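Local structure of nitrogenase molybdenum-iron protein beta chain (Clostridium pasteurianum, 4WES) at residues C23-A28 with S50-V55; A28-L33 with T148-M153; H41-Q46 with V102-L107. The protein forms, with the alpha chain, the molybdenum-iron component of nitrogenase, which reduces dinitrogen to ammonia, and shares with that chain an [8Fe-7S] cluster. All blocks are in the same frame, centred on the assembly; numbering follows the deposited sequence.

Interaction 1: C23-A28 with S50-V55; sequences CQPVGA and SYHRTV. With CLF (Fe(8)-S(7) cluster), chain H.
Cys-23 and His-52 meet in the pocket of the P-cluster, the [8Fe-7S] group that the beta chain shares with the alpha chain. Cys-23 SG binds the iron atom FE7 at 2.3 Å. Its chi1 of 55° puts the sulfur between the backbone N and the carbonyl carbon, and SG comes within 3.8 Å of His-52 NE2, approaching that ring obliquely. The same NE2 lies 3.4 Å from the cluster sulfide S4B, which sits at the imidazole edge, near the ring plane. Histidine suits this place because its flat ring lies between the two helices, against Pro-25 and Val-26, while NE2 reaches the cluster. Pro-25 supplies the next wall: its CB packs 3.5 Å from His-52 ND1, and its CG turns to the sulfide S3B. A proline is well accommodated in the first turn of a helix, where an amide hydrogen has no call to bond back along the chain.

Two helices, 24-33 and 46-60, stand on either side of strand 38-43 in the sequence as part of the alpha/beta domain that carries the cluster. Their short segments cross at -57°, with axes 9.4 Å apart, wide enough for the imidazole and the valines between them. Val-26 CG2, anti to its own backbone N, rests 3.5 Å from His-52 O and 3.7 Å from Val-55 CG1; the two valines cross at about a right angle, compact branched groups that pack where the helices face each other, beside the His-52 backbone. On the cluster side Tyr-51 brings CE2 to 3.5 Å from the sulfide S4A. Tyr-82 of the alpha chain meets the rings of both Tyr-51 and His-52, while Ser-141 of the beta chain touches Cys-23.

Interaction 2: A28-L33 with T148-M153; sequences AMYAAL and TGFANM
Phe-150, Met-153 and Ala-28 give up the most surface where helix 24-33 lies against helix 146-161. Ala-28 fits the point of nearest approach: its methyl is small enough for CB to reach 3.5 Å from Gly-149 O, while the CA atoms of Ala-28 and Phe-150 come within 4.4 Å. With alanine and glycine here, the axes of the two segments approach to 7.7 Å.

Met-153 uses its flexible chain to follow this surface. CG is anti to the backbone N (chi1 -171°) and lies 3.5 Å from Ala-28 O, a carbonyl oxygen already hydrogen-bonded to Ala-32 N in its own helix. The chain then bends, leaving SD near that same oxygen, with the methyl of Ala-32 somewhat farther off. Ala-31 CB sits between Met-153 and Phe-150, 3.7 Å from Met-153 CB and equally close to Phe-150 CD1, reaching that ring obliquely.

The same CD1-CE1 edge of Phe-150 also meets Tyr-30 rim to rim, Phe-150 CE1 standing 3.9 Å from Tyr-30 CD2, each near the plane of the other ring. Tyr-30 combines this apolar edge with a hydroxyl hydrogen-bonded to Val-179 O and Thr-204 OG1.

The two helices, inclined by 43° and running roughly the same way, pack side by side in an alpha/beta domain, where Ala-28 also touches His-103 of the parallel sheet.

Interaction 3: H41-Q46 with V102-L107; sequences HSHGSQ and VHTTCL. With CLF (Fe(8)-S(7) cluster), chain H.
The imidazole of His-103 has the backbone of the neighbouring strand 38-43 over one face: His-41 O stands 3.5 Å above the ring plane, offset toward the rim, and Ser-42 CA makes a CH-pi contact 4.0 Å from the ring centroid. From the other side of the plane come Pro-25, Ala-28 and Met-29 of helix 24-33. At the edge, in the plane, a water joins His-103 NE2 to Ser-42 OG. The other two rings turn to the opposite side of the sheet: Val-102 CG1 lies at the edge of His-41, Thr-104 CG2 at that of His-43, whose NE2 is hydrogen-bonded to Asp-113 OD2.

Parallel strands 38-43 and 99-104 are tied through His-103, whose N donates to His-41 O (2.9 Å) and whose O accepts from His-43 N (2.9 Å).

Beyond the strands, Thr-105 caps helix 106-111: OG1 accepts from Leu-107 N at 3.1 Å. Gly-44 suits its place because a CB there would clash with Thr-105 OG1. Leu-107 sets its apolar CD2 against Ser-45 N and CB.

Cys-106 SG, next in the chain, binds at 2.4 Å the cluster iron FE6, which Ser-141 OG also binds. Ser-45 OG lies 3.1 Å from the sulfide S2A. A second water accepts from Ser-45 N and is hydrogen-bonded to Thr-105 OG1; held by this water and by Leu-107 N, the hydroxyl just before the ligand cysteine is satisfied within the buried contact.

In the fold
Helix 24-33 joins all three contacts: it forms one side of interactions 1 and 2, which share Ala-28, and it packs on His-103 of interaction 3, with Ala-28 CB 3.7 Å from His-103 CB. The centres lie about 9 Å apart for interactions 1 and 2, about 10 Å for 1 and 3, and about 13 Å for 2 and 3. Interactions 1 and 3 hold two cysteine ligands of the [8Fe-7S] cluster, Cys-23 and Cys-106. Interaction 2 lies farther along helix 24-33, the side chain of Ala-28 about 10 Å from the cluster, and is tied to interaction 1 by Gln-24 OE1 and Asn-152 ND2 at 2.9 Å.

Interaction 1: C23-A28 with S50-V55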
loop_
_atom_site.group_PDB
_atom_site.type_symbol
_atom_site.label_atom_id
_atom_site.label_comp_id
_atom_site.label_asym_id
_atom_site.label_seq_id
_atom_site.Cartn_x
_atom_site.Cartn_y
_atom_site.Cartn_z
ATOM N N CYS B 23 -5.857 -18.678 21.578
ATOM C CA CYS B 23 -5.995 -20.061 22.050
ATOM C C CYS B 23 -6.347 -21.042 20.948
ATOM O O CYS B 23 -6.828 -20.701 19.858
ATOM C CB CYS B 23 -6.999 -20.157 23.201
ATOM S SG CYS B 23 -8.654 -19.481 22.889
ATOM N N GLN B 24 -6.165 -22.325 21.258
ATOM C CA GLN B 24 -6.373 -23.417 20.295
ATOM C C GLN B 24 -7.679 -23.377 19.488
ATOM O O GLN B 24 -7.606 -23.635 18.275
ATOM C CB GLN B 24 -6.334 -24.808 20.972
ATOM C CG GLN B 24 -4.979 -25.208 21.500
ATOM C CD GLN B 24 -4.775 -26.718 21.482
ATOM O OE1 GLN B 24 -5.424 -27.451 20.719
ATOM N NE2 GLN B 24 -3.815 -27.168 22.263
ATOM N N PRO B 25 -8.852 -23.179 20.110
ATOM C CA PRO B 25 -10.069 -23.539 19.371
ATOM C C PRO B 25 -10.286 -22.838 18.041
ATOM O O PRO B 25 -10.787 -23.479 17.114
ATOM C CB PRO B 25 -11.174 -23.293 20.387
ATOM C CG PRO B 25 -10.488 -23.558 21.734
ATOM C CD PRO B 25 -9.145 -22.916 21.548
ATOM N N VAL B 26 -9.967 -21.546 17.915
ATOM C CA VAL B 26 -10.203 -20.915 16.612
ATOM C C VAL B 26 -9.376 -21.598 15.512
ATOM O O VAL B 26 -9.799 -21.602 14.349
ATOM C CB VAL B 26 -9.974 -19.393 16.620
ATOM C CG1 VAL B 26 -8.499 -19.007 16.695
ATOM C CG2 VAL B 26 -10.646 -18.750 15.417
ATOM N N GLY B 27 -8.204 -22.116 15.848
ATOM C CA GLY B 27 -7.426 -22.840 14.848
ATOM C C GLY B 27 -8.124 -24.096 14.375
ATOM O O GLY B 27 -8.064 -24.436 13.202
ATOM N N ALA B 28 -8.738 -24.810 15.298
ATOM C CA ALA B 28 -9.540 -25.984 14.954
ATOM C C ALA B 28 -10.781 -25.594 14.161
ATOM O O ALA B 28 -11.186 -26.332 13.233
ATOM C CB ALA B 28 -9.929 -26.744 16.222
ATOM N N SER B 50 -18.621 -17.813 20.255
ATOM C CA SER B 50 -18.890 -16.462 19.758
ATOM C C SER B 50 -17.615 -15.688 19.459
ATOM O O SER B 50 -17.470 -15.088 18.393
ATOM C CB SER B 50 -19.745 -15.679 20.744
ATOM O OG SER B 50 -20.081 -14.410 20.179
ATOM N N TYR B 51 -16.671 -15.714 20.396
ATOM C CA TYR B 51 -15.418 -15.010 20.181
ATOM C C TYR B 51 -14.647 -15.534 18.986
ATOM O O TYR B 51 -14.026 -14.790 18.222
ATOM C CB TYR B 51 -14.540 -15.088 21.428
ATOM C CG TYR B 51 -14.864 -14.173 22.575
ATOM C CD1 TYR B 51 -15.494 -12.940 22.415
ATOM C CD2 TYR B 51 -14.387 -14.479 23.849
ATOM C CE1 TYR B 51 -15.666 -12.057 23.475
ATOM C CE2 TYR B 51 -14.553 -13.603 24.920
ATOM C CZ TYR B 51 -15.169 -12.399 24.727
ATOM O OH TYR B 51 -15.316 -11.563 25.818
ATOM N N HIS B 52 -14.647 -16.856 18.823
ATOM C CA HIS B 52 -13.819 -17.505 17.770
ATOM C C HIS B 52 -14.422 -17.287 16.395
ATOM O O HIS B 52 -13.709 -16.973 15.432
ATOM C CB HIS B 52 -13.614 -18.988 18.132
ATOM C CG HIS B 52 -12.966 -19.137 19.478
ATOM N ND1 HIS B 52 -12.950 -20.336 20.142
ATOM C CD2 HIS B 52 -12.432 -18.208 20.305
ATOM C CE1 HIS B 52 -12.407 -20.141 21.325
ATOM N NE2 HIS B 52 -12.088 -18.859 21.454
ATOM N N ARG B 53 -15.735 -17.431 16.285
ATOM C CA ARG B 53 -16.421 -17.044 15.052
ATOM C C ARG B 53 -16.160 -15.598 14.708
ATOM O O ARG B 53 -15.961 -15.216 13.559
ATOM C CB ARG B 53 -17.941 -17.250 15.208
ATOM C CG ARG B 53 -18.351 -18.725 15.291
ATOM C CD ARG B 53 -19.842 -18.842 15.545
ATOM N NE ARG B 53 -20.571 -18.329 14.383
ATOM C CZ ARG B 53 -21.780 -17.802 14.399
ATOM N NH1 ARG B 53 -22.503 -17.778 15.496
ATOM N NH2 ARG B 53 -22.269 -17.294 13.275
ATOM N N THR B 54 -16.198 -14.738 15.736
ATOM C CA THR B 54 -16.046 -13.303 15.540
ATOM C C THR B 54 -14.719 -12.931 14.955
ATOM O O THR B 54 -14.640 -12.080 14.045
ATOM C CB THR B 54 -16.322 -12.561 16.872
ATOM O OG1 THR B 54 -17.718 -12.704 17.186
ATOM C CG2 THR B 54 -15.974 -11.101 16.807
ATOM N N VAL B 55 -13.627 -13.496 15.480
ATOM C CA VAL B 55 -12.311 -13.088 14.980
ATOM C C VAL B 55 -12.177 -13.481 13.501
ATOM O O VAL B 55 -11.577 -12.764 12.714
ATOM C CB VAL B 55 -11.157 -13.595 15.859
ATOM C CG1 VAL B 55 -11.003 -15.092 15.773
ATOM C CG2 VAL B 55 -9.856 -12.898 15.499
HETATM FE FE1 CLF H . -15.044 -19.454 29.106
HETATM FE FE2 CLF H . -14.908 -18.921 26.670
HETATM FE FE3 CLF H . -16.076 -17.005 28.282
HETATM FE FE4 CLF H . -13.420 -17.543 28.346
HETATM S S1 CLF H . -13.001 -19.859 27.945
HETATM S S2A CLF H . -16.918 -19.103 27.760
HETATM S S4A CLF H . -14.574 -16.639 26.602
HETATM S S3A CLF H . -14.803 -17.406 30.196
HETATM FE FE5 CLF H . -10.433 -17.911 26.661
HETATM FE FE6 CLF H . -10.001 -21.491 26.945
HETATM FE FE7 CLF H . -10.006 -19.831 24.753
HETATM FE FE8 CLF H . -12.524 -20.141 25.648
HETATM S S2B CLF H . -8.890 -19.496 26.735
HETATM S S3B CLF H . -11.158 -21.828 24.971
HETATM S S4B CLF H . -11.641 -18.201 24.736
#

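Interaction 2: A28-L33 with T148-M153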
loop_
_atom_site.group_PDB
_atom_site.type_symbol
_atom_site.label_atom_id
_atom_site.label_comp_id
_atom_site.label_asym_id
_atom_site.label_seq_id
_atom_site.Cartn_x
_atom_site.Cartn_y
_atom_site.Cartn_z
ATOM N N ALA B 28 -8.738 -24.810 15.298
ATOM C CA ALA B 28 -9.540 -25.984 14.954
ATOM C C ALA B 28 -10.781 -25.594 14.161
ATOM O O ALA B 28 -11.186 -26.332 13.233
ATOM C CB ALA B 28 -9.929 -26.744 16.222
ATOM N N MET B 29 -11.424 -24.474 14.519
ATOM C CA MET B 29 -12.579 -23.984 13.792
ATOM C C MET B 29 -12.191 -23.661 12.340
ATOM O O MET B 29 -12.921 -24.023 11.404
ATOM C CB MET B 29 -13.139 -22.763 14.533
ATOM C CG MET B 29 -14.406 -22.210 13.943
ATOM S SD MET B 29 -15.084 -20.796 14.831
ATOM C CE MET B 29 -15.620 -21.583 16.357
ATOM N N TYR B 30 -11.067 -22.980 12.152
ATOM C CA TYR B 30 -10.572 -22.661 10.843
ATOM C C TYR B 30 -10.298 -23.925 10.020
ATOM O O TYR B 30 -10.712 -24.031 8.867
ATOM C CB TYR B 30 -9.314 -21.793 10.988
ATOM C CG TYR B 30 -8.701 -21.375 9.675
ATOM C CD1 TYR B 30 -9.291 -20.396 8.903
ATOM C CD2 TYR B 30 -7.538 -21.968 9.177
ATOM C CE1 TYR B 30 -8.764 -20.031 7.683
ATOM C CE2 TYR B 30 -6.987 -21.593 7.984
ATOM C CZ TYR B 30 -7.596 -20.619 7.219
ATOM O OH TYR B 30 -7.127 -20.243 5.984
ATOM N N ALA B 31 -9.588 -24.865 10.613
ATOM C CA ALA B 31 -9.353 -26.145 9.927
ATOM C C ALA B 31 -10.646 -26.814 9.509
ATOM O O ALA B 31 -10.740 -27.364 8.384
ATOM C CB ALA B 31 -8.512 -27.062 10.822
ATOM N N ALA B 32 -11.630 -26.852 10.399
ATOM C CA ALA B 32 -12.889 -27.474 10.105
ATOM C C ALA B 32 -13.641 -26.799 8.947
ATOM O O ALA B 32 -14.294 -27.460 8.141
ATOM C CB ALA B 32 -13.763 -27.518 11.335
ATOM N N LEU B 33 -13.540 -25.475 8.883
ATOM C CA LEU B 33 -14.127 -24.751 7.755
ATOM C C LEU B 33 -13.427 -25.089 6.431
ATOM O O LEU B 33 -13.920 -24.747 5.357
ATOM C CB LEU B 33 -14.138 -23.250 8.018
ATOM C CG LEU B 33 -15.150 -22.824 9.073
ATOM C CD1 LEU B 33 -14.953 -21.357 9.450
ATOM C CD2 LEU B 33 -16.592 -23.019 8.624
ATOM N N THR B 148 -1.629 -24.790 17.403
ATOM C CA THR B 148 -1.775 -26.141 17.940
ATOM C C THR B 148 -3.185 -26.642 17.731
ATOM O O THR B 148 -3.406 -27.837 17.466
ATOM C CB THR B 148 -1.437 -26.123 19.433
ATOM O OG1 THR B 148 -0.412 -25.169 19.716
ATOM C CG2 THR B 148 -1.027 -27.494 19.908
ATOM N N GLY B 149 -4.179 -25.772 17.854
ATOM C CA GLY B 149 -5.558 -26.141 17.620
ATOM C C GLY B 149 -5.809 -26.592 16.188
ATOM O O GLY B 149 -6.499 -27.603 15.940
ATOM N N PHE B 150 -5.243 -25.847 15.244
ATOM C CA PHE B 150 -5.267 -26.244 13.841
ATOM C C PHE B 150 -4.640 -27.638 13.696
ATOM O O PHE B 150 -5.200 -28.538 13.060
ATOM C CB PHE B 150 -4.558 -25.192 13.007
ATOM C CG PHE B 150 -4.527 -25.508 11.529
ATOM C CD1 PHE B 150 -5.453 -24.956 10.668
ATOM C CD2 PHE B 150 -3.545 -26.315 11.008
ATOM C CE1 PHE B 150 -5.425 -25.230 9.324
ATOM C CE2 PHE B 150 -3.511 -26.608 9.649
ATOM C CZ PHE B 150 -4.432 -26.029 8.804
ATOM N N ALA B 151 -3.447 -27.808 14.258
ATOM C CA ALA B 151 -2.743 -29.076 14.121
ATOM C C ALA B 151 -3.557 -30.227 14.647
ATOM O O ALA B 151 -3.573 -31.329 14.044
ATOM C CB ALA B 151 -1.409 -29.031 14.825
ATOM N N ASN B 152 -4.192 -30.019 15.791
ATOM C CA ASN B 152 -5.019 -31.039 16.419
ATOM C C ASN B 152 -6.262 -31.389 15.586
ATOM O O ASN B 152 -6.597 -32.571 15.411
ATOM C CB ASN B 152 -5.420 -30.602 17.846
ATOM C CG ASN B 152 -4.297 -30.761 18.822
ATOM O OD1 ASN B 152 -3.414 -31.597 18.642
ATOM N ND2 ASN B 152 -4.303 -29.961 19.861
ATOM N N MET B 153 -6.902 -30.402 14.984
ATOM C CA MET B 153 -8.058 -30.682 14.153
ATOM C C MET B 153 -7.625 -31.511 12.942
ATOM O O MET B 153 -8.352 -32.412 12.512
ATOM C CB MET B 153 -8.745 -29.385 13.703
ATOM C CG MET B 153 -10.096 -29.614 13.011
ATOM S SD MET B 153 -11.462 -30.042 14.127
ATOM C CE MET B 153 -11.528 -31.782 13.955
#

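Interaction 3: H41-Q46 with V102-L107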
loop_
_atom_site.group_PDB
_atom_site.type_symbol
_atom_site.label_atom_id
_atom_site.label_comp_id
_atom_site.label_asym_id
_atom_site.label_seq_id
_atom_site.Cartn_x
_atom_site.Cartn_y
_atom_site.Cartn_z
ATOM N N HIS B 41 -18.056 -27.374 15.550
ATOM C CA HIS B 41 -18.796 -27.374 16.800
ATOM C C HIS B 41 -17.871 -27.181 17.963
ATOM O O HIS B 41 -16.900 -27.923 18.134
ATOM C CB HIS B 41 -19.552 -28.687 16.999
ATOM C CG HIS B 41 -20.398 -28.687 18.219
ATOM N ND1 HIS B 41 -21.613 -28.050 18.277
ATOM C CD2 HIS B 41 -20.138 -29.147 19.471
ATOM C CE1 HIS B 41 -22.081 -28.157 19.502
ATOM N NE2 HIS B 41 -21.217 -28.821 20.244
ATOM N N SER B 42 -18.159 -26.144 18.759
ATOM C CA SER B 42 -17.372 -25.807 19.937
ATOM C C SER B 42 -18.004 -26.406 21.178
ATOM O O SER B 42 -19.081 -25.997 21.617
ATOM C CB SER B 42 -17.333 -24.296 20.048
ATOM O OG SER B 42 -16.592 -23.883 21.191
ATOM N N HIS B 43 -17.349 -27.424 21.742
ATOM C CA HIS B 43 -17.897 -28.104 22.895
ATOM C C HIS B 43 -17.395 -27.429 24.192
ATOM O O HIS B 43 -16.331 -27.741 24.722
ATOM C CB HIS B 43 -17.509 -29.595 22.846
ATOM C CG HIS B 43 -18.067 -30.394 23.967
ATOM N ND1 HIS B 43 -19.420 -30.598 24.134
ATOM C CD2 HIS B 43 -17.448 -31.074 24.955
ATOM C CE1 HIS B 43 -19.601 -31.367 25.189
ATOM N NE2 HIS B 43 -18.422 -31.679 25.700
ATOM N N GLY B 44 -18.160 -26.470 24.659
ATOM C CA GLY B 44 -17.823 -25.681 25.822
ATOM C C GLY B 44 -18.917 -24.671 26.103
ATOM O O GLY B 44 -20.020 -24.768 25.601
ATOM N N SER B 45 -18.578 -23.667 26.916
ATOM C CA SER B 45 -19.451 -22.533 27.092
ATOM C C SER B 45 -19.427 -21.686 25.822
ATOM O O SER B 45 -18.407 -21.606 25.123
ATOM C CB SER B 45 -19.004 -21.721 28.331
ATOM O OG SER B 45 -19.669 -20.479 28.395
ATOM N N GLN B 46 -20.576 -21.108 25.486
ATOM C CA GLN B 46 -20.782 -20.435 24.203
ATOM C C GLN B 46 -19.977 -19.184 24.004
ATOM O O GLN B 46 -19.835 -18.728 22.866
ATOM C CB GLN B 46 -22.275 -20.125 23.995
ATOM C CG GLN B 46 -22.786 -19.032 24.942
ATOM C CD GLN B 46 -24.215 -19.165 25.344
ATOM O OE1 GLN B 46 -24.993 -19.951 24.761
ATOM N NE2 GLN B 46 -24.614 -18.350 26.310
ATOM N N VAL B 102 -16.097 -31.500 15.827
ATOM C CA VAL B 102 -16.111 -31.025 17.214
ATOM C C VAL B 102 -14.695 -30.708 17.694
ATOM O O VAL B 102 -13.765 -31.495 17.491
ATOM C CB VAL B 102 -16.707 -32.121 18.128
ATOM C CG1 VAL B 102 -16.711 -31.634 19.573
ATOM C CG2 VAL B 102 -18.121 -32.473 17.675
ATOM N N HIS B 103 -14.549 -29.565 18.366
ATOM C CA HIS B 103 -13.359 -29.290 19.132
ATOM C C HIS B 103 -13.806 -28.890 20.550
ATOM O O HIS B 103 -15.018 -28.781 20.812
ATOM C CB HIS B 103 -12.498 -28.196 18.467
ATOM C CG HIS B 103 -13.198 -26.873 18.328
ATOM N ND1 HIS B 103 -13.823 -26.468 17.172
ATOM C CD2 HIS B 103 -13.418 -25.880 19.227
ATOM C CE1 HIS B 103 -14.345 -25.261 17.365
ATOM N NE2 HIS B 103 -14.126 -24.896 18.605
ATOM N N THR B 104 -12.839 -28.734 21.458
ATOM C CA THR B 104 -13.172 -28.529 22.858
ATOM C C THR B 104 -12.625 -27.189 23.340
ATOM O O THR B 104 -12.019 -26.458 22.594
ATOM C CB THR B 104 -12.685 -29.702 23.700
ATOM O OG1 THR B 104 -11.270 -29.794 23.566
ATOM C CG2 THR B 104 -13.348 -31.001 23.260
ATOM N N THR B 105 -12.864 -26.889 24.594
ATOM C CA THR B 105 -12.383 -25.663 25.208
ATOM C C THR B 105 -11.673 -25.963 26.503
ATOM O O THR B 105 -11.697 -27.085 26.975
ATOM C CB THR B 105 -13.515 -24.648 25.488
ATOM O OG1 THR B 105 -14.292 -25.067 26.607
ATOM C CG2 THR B 105 -14.424 -24.433 24.269
ATOM N N CYS B 106 -11.075 -24.936 27.120
ATOM C CA CYS B 106 -10.510 -25.168 28.444
ATOM C C CYS B 106 -11.535 -25.701 29.442
ATOM O O CYS B 106 -11.153 -26.423 30.360
ATOM C CB CYS B 106 -9.922 -23.878 28.993
ATOM S SG CYS B 106 -10.985 -22.409 28.892
ATOM N N LEU B 107 -12.818 -25.367 29.277
ATOM C CA LEU B 107 -13.834 -25.839 30.215
ATOM C C LEU B 107 -14.020 -27.348 30.091
ATOM O O LEU B 107 -13.920 -28.084 31.086
ATOM C CB LEU B 107 -15.160 -25.156 29.929
ATOM C CG LEU B 107 -16.321 -25.545 30.829
ATOM C CD1 LEU B 107 -15.987 -25.464 32.319
ATOM C CD2 LEU B 107 -17.556 -24.734 30.514
HETATM FE FE1 CLF H . -15.044 -19.454 29.106
HETATM FE FE2 CLF H . -14.908 -18.921 26.670
HETATM FE FE3 CLF H . -16.076 -17.005 28.282
HETATM FE FE4 CLF H . -13.420 -17.543 28.346
HETATM S S1 CLF H . -13.001 -19.859 27.945
HETATM S S2A CLF H . -16.918 -19.103 27.760
HETATM S S4A CLF H . -14.574 -16.639 26.602
HETATM S S3A CLF H . -14.803 -17.406 30.196
HETATM FE FE5 CLF H . -10.433 -17.911 26.661
HETATM FE FE6 CLF H . -10.001 -21.491 26.945
HETATM FE FE7 CLF H . -10.006 -19.831 24.753
HETATM FE FE8 CLF H . -12.524 -20.141 25.648
HETATM S S2B CLF H . -8.890 -19.496 26.735
HETATM S S3B CLF H . -11.158 -21.828 24.971
HETATM S S4B CLF H . -11.641 -18.201 24.736
HETATM O O HOH W 1 -14.828 -22.460 19.856
HETATM O O HOH W 2 -15.827 -22.924 27.491
#